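Local structure of hypothetical protein TM1553 (Thermotoga maritima, 1VRM) at residues A[133-145]-A[151-163]. The protein probably acts as a flavin transferase of the ApbE family, attaching FMN to target proteins. Numbering follows the deposited sequence.
Sequences EALKHTGYKNVLF and RVMVKNGVKIDLG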
loop_
_atom_site.group_PDB
_atom_site.type_symbol
_atom_site.label_atom_id
_atom_site.label_comp_id
_atom_site.label_asym_id
_atom_site.label_seq_id
_atom_site.Cartn_x
_atom_site.Cartn_y
_atom_site.Cartn_z
ATOM N N GLU A 133 5.755 -14.778 20.670
ATOM C CA GLU A 133 6.249 -15.895 19.902
ATOM C C GLU A 133 6.181 -15.583 18.409
ATOM O O GLU A 133 7.116 -15.882 17.669
ATOM C CB GLU A 133 5.444 -17.145 20.213
ATOM C CG GLU A 133 5.799 -18.339 19.310
ATOM C CD GLU A 133 7.219 -18.848 19.481
ATOM O OE1 GLU A 133 7.801 -18.708 20.576
ATOM O OE2 GLU A 133 7.782 -19.351 18.475
ATOM N N ALA A 134 5.097 -14.992 17.927
ATOM C CA ALA A 134 4.993 -14.699 16.508
ATOM C C ALA A 134 6.052 -13.708 16.014
ATOM O O ALA A 134 6.449 -13.723 14.845
ATOM C CB ALA A 134 3.594 -14.190 16.148
ATOM N N LEU A 135 6.536 -12.834 16.901
ATOM C CA LEU A 135 7.620 -11.885 16.528
ATOM C C LEU A 135 8.912 -12.616 16.174
ATOM O O LEU A 135 9.698 -12.116 15.368
ATOM C CB LEU A 135 7.902 -10.897 17.666
ATOM C CG LEU A 135 6.871 -9.784 17.796
ATOM C CD1 LEU A 135 7.207 -9.005 19.034
ATOM C CD2 LEU A 135 6.855 -8.890 16.553
ATOM N N LYS A 136 9.127 -13.816 16.722
ATOM C CA LYS A 136 10.283 -14.638 16.316
ATOM C C LYS A 136 10.144 -15.115 14.874
ATOM O O LYS A 136 11.110 -15.577 14.267
ATOM C CB LYS A 136 10.429 -15.872 17.188
ATOM C CG LYS A 136 10.505 -15.582 18.671
ATOM C CD LYS A 136 10.831 -16.833 19.444
ATOM C CE LYS A 136 11.054 -16.555 20.924
ATOM N NZ LYS A 136 9.778 -16.200 21.568
ATOM N N HIS A 137 8.919 -15.070 14.372
ATOM C CA HIS A 137 8.592 -15.485 12.997
ATOM C C HIS A 137 8.154 -14.310 12.157
ATOM O O HIS A 137 7.281 -14.462 11.289
ATOM C CB HIS A 137 7.537 -16.572 13.048
ATOM C CG HIS A 137 7.834 -17.592 14.091
ATOM N ND1 HIS A 137 9.019 -18.312 14.101
ATOM C CD2 HIS A 137 7.185 -17.912 15.231
ATOM C CE1 HIS A 137 9.064 -19.037 15.206
ATOM N NE2 HIS A 137 7.955 -18.829 15.897
ATOM N N THR A 138 8.834 -13.181 12.407
ATOM C CA THR A 138 8.583 -11.894 11.730
ATOM C C THR A 138 9.942 -11.291 11.478
ATOM O O THR A 138 10.802 -11.444 12.307
ATOM C CB THR A 138 7.804 -10.958 12.672
ATOM O OG1 THR A 138 6.580 -11.610 13.057
ATOM C CG2 THR A 138 7.481 -9.606 12.013
ATOM N N GLY A 139 10.133 -10.659 10.326
ATOM C CA GLY A 139 11.363 -9.872 10.090
ATOM C C GLY A 139 11.837 -10.056 8.656
ATOM O O GLY A 139 12.073 -11.200 8.217
ATOM N N TYR A 140 12.003 -8.944 7.937
ATOM C CA TYR A 140 12.326 -9.041 6.488
ATOM C C TYR A 140 13.639 -9.726 6.193
ATOM O O TYR A 140 13.842 -10.242 5.093
ATOM C CB TYR A 140 12.334 -7.671 5.811
ATOM C CG TYR A 140 13.463 -6.784 6.220
ATOM C CD1 TYR A 140 13.418 -6.069 7.420
ATOM C CD2 TYR A 140 14.590 -6.637 5.404
ATOM C CE1 TYR A 140 14.474 -5.208 7.795
ATOM C CE2 TYR A 140 15.647 -5.820 5.786
ATOM C CZ TYR A 140 15.573 -5.118 6.967
ATOM O OH TYR A 140 16.628 -4.299 7.320
ATOM N N LYS A 141 14.561 -9.700 7.141
ATOM C CA LYS A 141 15.846 -10.363 6.941
ATOM C C LYS A 141 15.742 -11.888 6.811
ATOM O O LYS A 141 16.705 -12.554 6.428
ATOM C CB LYS A 141 16.836 -9.966 8.037
ATOM C CG LYS A 141 17.186 -8.476 8.019
ATOM C CD LYS A 141 18.048 -8.111 9.236
ATOM C CE LYS A 141 18.390 -6.637 9.239
ATOM N NZ LYS A 141 19.342 -6.319 10.348
ATOM N N ASN A 142 14.564 -12.444 7.103
ATOM C CA ASN A 142 14.293 -13.870 6.969
ATOM C C ASN A 142 13.908 -14.266 5.552
ATOM O O ASN A 142 13.655 -15.426 5.287
ATOM C CB ASN A 142 13.215 -14.289 7.952
ATOM C CG ASN A 142 13.674 -14.186 9.359
ATOM O OD1 ASN A 142 14.618 -14.897 9.781
ATOM N ND2 ASN A 142 13.041 -13.290 10.131
ATOM N N VAL A 143 13.784 -13.294 4.651
ATOM C CA VAL A 143 13.559 -13.610 3.232
ATOM C C VAL A 143 14.890 -13.601 2.512
ATOM O O VAL A 143 15.559 -12.545 2.465
ATOM C CB VAL A 143 12.659 -12.581 2.574
ATOM C CG1 VAL A 143 12.291 -13.020 1.126
ATOM C CG2 VAL A 143 11.395 -12.377 3.436
ATOM N N LEU A 144 15.266 -14.754 1.969
ATOM C CA LEU A 144 16.569 -14.931 1.299
ATOM C C LEU A 144 16.352 -15.041 -0.194
ATOM O O LEU A 144 15.322 -15.571 -0.654
ATOM C CB LEU A 144 17.255 -16.194 1.792
ATOM C CG LEU A 144 17.325 -16.348 3.316
ATOM C CD1 LEU A 144 18.117 -17.587 3.696
ATOM C CD2 LEU A 144 17.897 -15.104 3.968
ATOM N N PHE A 145 17.343 -14.533 -0.943
ATOM C CA PHE A 145 17.269 -14.432 -2.393
ATOM C C PHE A 145 18.416 -15.158 -3.052
ATOM O O PHE A 145 19.543 -15.079 -2.580
ATOM C CB PHE A 145 17.330 -12.962 -2.787
ATOM C CG PHE A 145 16.167 -12.171 -2.291
ATOM C CD1 PHE A 145 14.995 -12.192 -2.985
ATOM C CD2 PHE A 145 16.238 -11.424 -1.133
ATOM C CE1 PHE A 145 13.879 -11.476 -2.535
ATOM C CE2 PHE A 145 15.138 -10.683 -0.669
ATOM C CZ PHE A 145 13.953 -10.740 -1.361
ATOM N N ARG A 151 15.335 -17.636 -7.143
ATOM C CA ARG A 151 14.624 -18.368 -6.121
ATOM C C ARG A 151 14.569 -17.528 -4.867
ATOM O O ARG A 151 15.462 -16.716 -4.613
ATOM C CB ARG A 151 15.286 -19.718 -5.817
ATOM C CG ARG A 151 15.441 -20.657 -7.011
ATOM C CD ARG A 151 15.968 -22.040 -6.630
ATOM N NE ARG A 151 17.328 -21.911 -6.195
ATOM C CZ ARG A 151 18.136 -22.926 -5.884
ATOM N NH1 ARG A 151 17.686 -24.174 -5.906
ATOM N NH2 ARG A 151 19.391 -22.661 -5.567
ATOM N N VAL A 152 13.528 -17.781 -4.072
ATOM C CA VAL A 152 13.291 -17.124 -2.771
ATOM C C VAL A 152 13.153 -18.233 -1.722
ATOM O O VAL A 152 12.607 -19.313 -2.012
ATOM C CB VAL A 152 12.018 -16.263 -2.825
ATOM C CG1 VAL A 152 11.606 -15.696 -1.429
ATOM C CG2 VAL A 152 12.264 -15.131 -3.786
HETATM N N MSE A 153 13.642 -17.962 -0.524
HETATM C CA MSE A 153 13.394 -18.858 0.601
HETATM C C MSE A 153 12.955 -18.017 1.761
HETATM O O MSE A 153 13.509 -16.941 1.990
HETATM C CB MSE A 153 14.627 -19.688 0.983
HETATM C CG MSE A 153 14.330 -20.472 2.268
HETATM SE SE MSE A 153 15.643 -21.867 2.511
HETATM C CE MSE A 153 17.113 -20.728 2.935
ATOM N N VAL A 154 11.989 -18.549 2.517
ATOM C CA VAL A 154 11.572 -17.928 3.787
ATOM C C VAL A 154 12.035 -18.813 4.934
ATOM O O VAL A 154 11.695 -19.990 4.955
ATOM C CB VAL A 154 10.079 -17.635 3.902
ATOM C CG1 VAL A 154 9.718 -16.455 3.029
ATOM C CG2 VAL A 154 9.181 -18.856 3.588
ATOM N N LYS A 155 12.880 -18.252 5.818
ATOM C CA LYS A 155 13.313 -18.957 7.007
ATOM C C LYS A 155 12.586 -18.480 8.266
ATOM O O LYS A 155 11.860 -17.469 8.274
ATOM C CB LYS A 155 14.812 -18.863 7.212
ATOM C CG LYS A 155 15.346 -17.554 7.362
ATOM C CD LYS A 155 16.858 -17.617 7.656
ATOM C CE LYS A 155 17.356 -16.257 8.095
ATOM N NZ LYS A 155 18.744 -16.327 8.641
ATOM N N ASN A 156 12.760 -19.267 9.337
ATOM C CA ASN A 156 12.178 -18.961 10.638
ATOM C C ASN A 156 10.666 -18.846 10.596
ATOM O O ASN A 156 10.051 -18.231 11.478
ATOM C CB ASN A 156 12.806 -17.704 11.234
ATOM C CG ASN A 156 14.241 -17.934 11.635
ATOM O OD1 ASN A 156 14.545 -18.965 12.231
ATOM N ND2 ASN A 156 15.124 -17.031 11.274
ATOM N N GLY A 157 10.046 -19.505 9.634
ATOM C CA GLY A 157 8.609 -19.589 9.557
ATOM C C GLY A 157 7.954 -18.295 9.150
ATOM O O GLY A 157 6.728 -18.154 9.274
ATOM N N VAL A 158 8.695 -17.373 8.558
ATOM C CA VAL A 158 8.046 -16.103 8.189
ATOM C C VAL A 158 7.103 -16.321 7.002
ATOM O O VAL A 158 7.289 -17.238 6.188
ATOM C CB VAL A 158 8.983 -14.934 7.904
ATOM C CG1 VAL A 158 9.901 -14.619 9.045
ATOM C CG2 VAL A 158 9.736 -15.151 6.648
ATOM N N LYS A 159 6.109 -15.453 6.915
ATOM C CA LYS A 159 5.221 -15.407 5.796
ATOM C C LYS A 159 5.164 -13.967 5.265
ATOM O O LYS A 159 5.099 -13.004 6.024
ATOM C CB LYS A 159 3.831 -15.869 6.149
ATOM C CG LYS A 159 3.776 -17.389 6.492
ATOM C CD LYS A 159 2.357 -17.844 6.607
ATOM C CE LYS A 159 2.164 -19.369 6.586
ATOM N NZ LYS A 159 0.695 -19.822 6.600
ATOM N N ILE A 160 5.176 -13.858 3.951
ATOM C CA ILE A 160 5.175 -12.567 3.228
ATOM C C ILE A 160 3.728 -12.140 3.040
ATOM O O ILE A 160 2.868 -12.945 2.661
ATOM C CB ILE A 160 5.840 -12.757 1.853
ATOM C CG1 ILE A 160 7.343 -13.095 2.038
ATOM C CG2 ILE A 160 5.578 -11.586 0.968
ATOM C CD1 ILE A 160 8.044 -13.607 0.806
ATOM N N ASP A 161 3.446 -10.874 3.280
ATOM C CA ASP A 161 2.157 -10.276 2.930
ATOM C C ASP A 161 2.487 -8.942 2.244
ATOM O O ASP A 161 3.211 -8.122 2.814
ATOM C CB ASP A 161 1.239 -9.996 4.123
ATOM C CG ASP A 161 -0.110 -9.384 3.642
ATOM O OD1 ASP A 161 -1.045 -10.139 3.268
ATOM O OD2 ASP A 161 -0.206 -8.143 3.565
ATOM N N LEU A 162 1.970 -8.769 1.024
ATOM C CA LEU A 162 2.296 -7.596 0.181
ATOM C C LEU A 162 1.182 -6.539 0.196
ATOM O O LEU A 162 1.199 -5.613 -0.627
ATOM C CB LEU A 162 2.609 -8.033 -1.266
ATOM C CG LEU A 162 3.854 -8.911 -1.429
ATOM C CD1 LEU A 162 4.217 -9.266 -2.841
ATOM C CD2 LEU A 162 5.086 -8.239 -0.783
ATOM N N GLY A 163 0.259 -6.613 1.153
ATOM C CA GLY A 163 -0.870 -5.718 1.154
ATOM C C GLY A 163 -0.446 -4.257 1.352
ATOM O O GLY A 163 -1.210 -3.338 1.005
HETATM O O HOH W 1 5.849 -13.595 9.168
HETATM O O HOH W 2 18.645 -13.448 8.682
#
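Asn142 OD1 accepts from Asn156 ND2 at 2.7 Å, a nearly straight bond in which OD1 lies in the amide plane of Asn156 while ND2 comes from above the plane of the Asn142 carbonyl, the two amides standing 90° apart. The rest of Asn142 is gripped too: its ND2 donates to Gly139 O, and its backbone O takes Lys155 N at 3.0 Å. With CG beside the backbone N (chi1 -67°), the amide reaches Gly139 O and lies near Val158 CG1, which also touches CB. Were an alanine here, Asn156 ND2 would probably lose its acceptor in this contact and Gly139 O one of its two donors, leaving the Asn156 side chain freer to turn. Within the type I' turn from Lys155 to Val158, the carbonyl oxygen of Asn156 receives His137 ND1 at 2.8 Å; His137 NE2 in turn donates to Glu133 OE2, fixing the ring's rotation. Beyond Asn142, strands 143-146 and 151-154 form an antiparallel hairpin, where Leu144 and Met153, a selenomethionine, exchange two backbone bonds and lie side by side next to Trp78. On the other face Val143 CG1 meets Val152 CG1 at 3.8 Å. The turn's position thus depends largely on polar side chains, whereas the strands pair through their backbones.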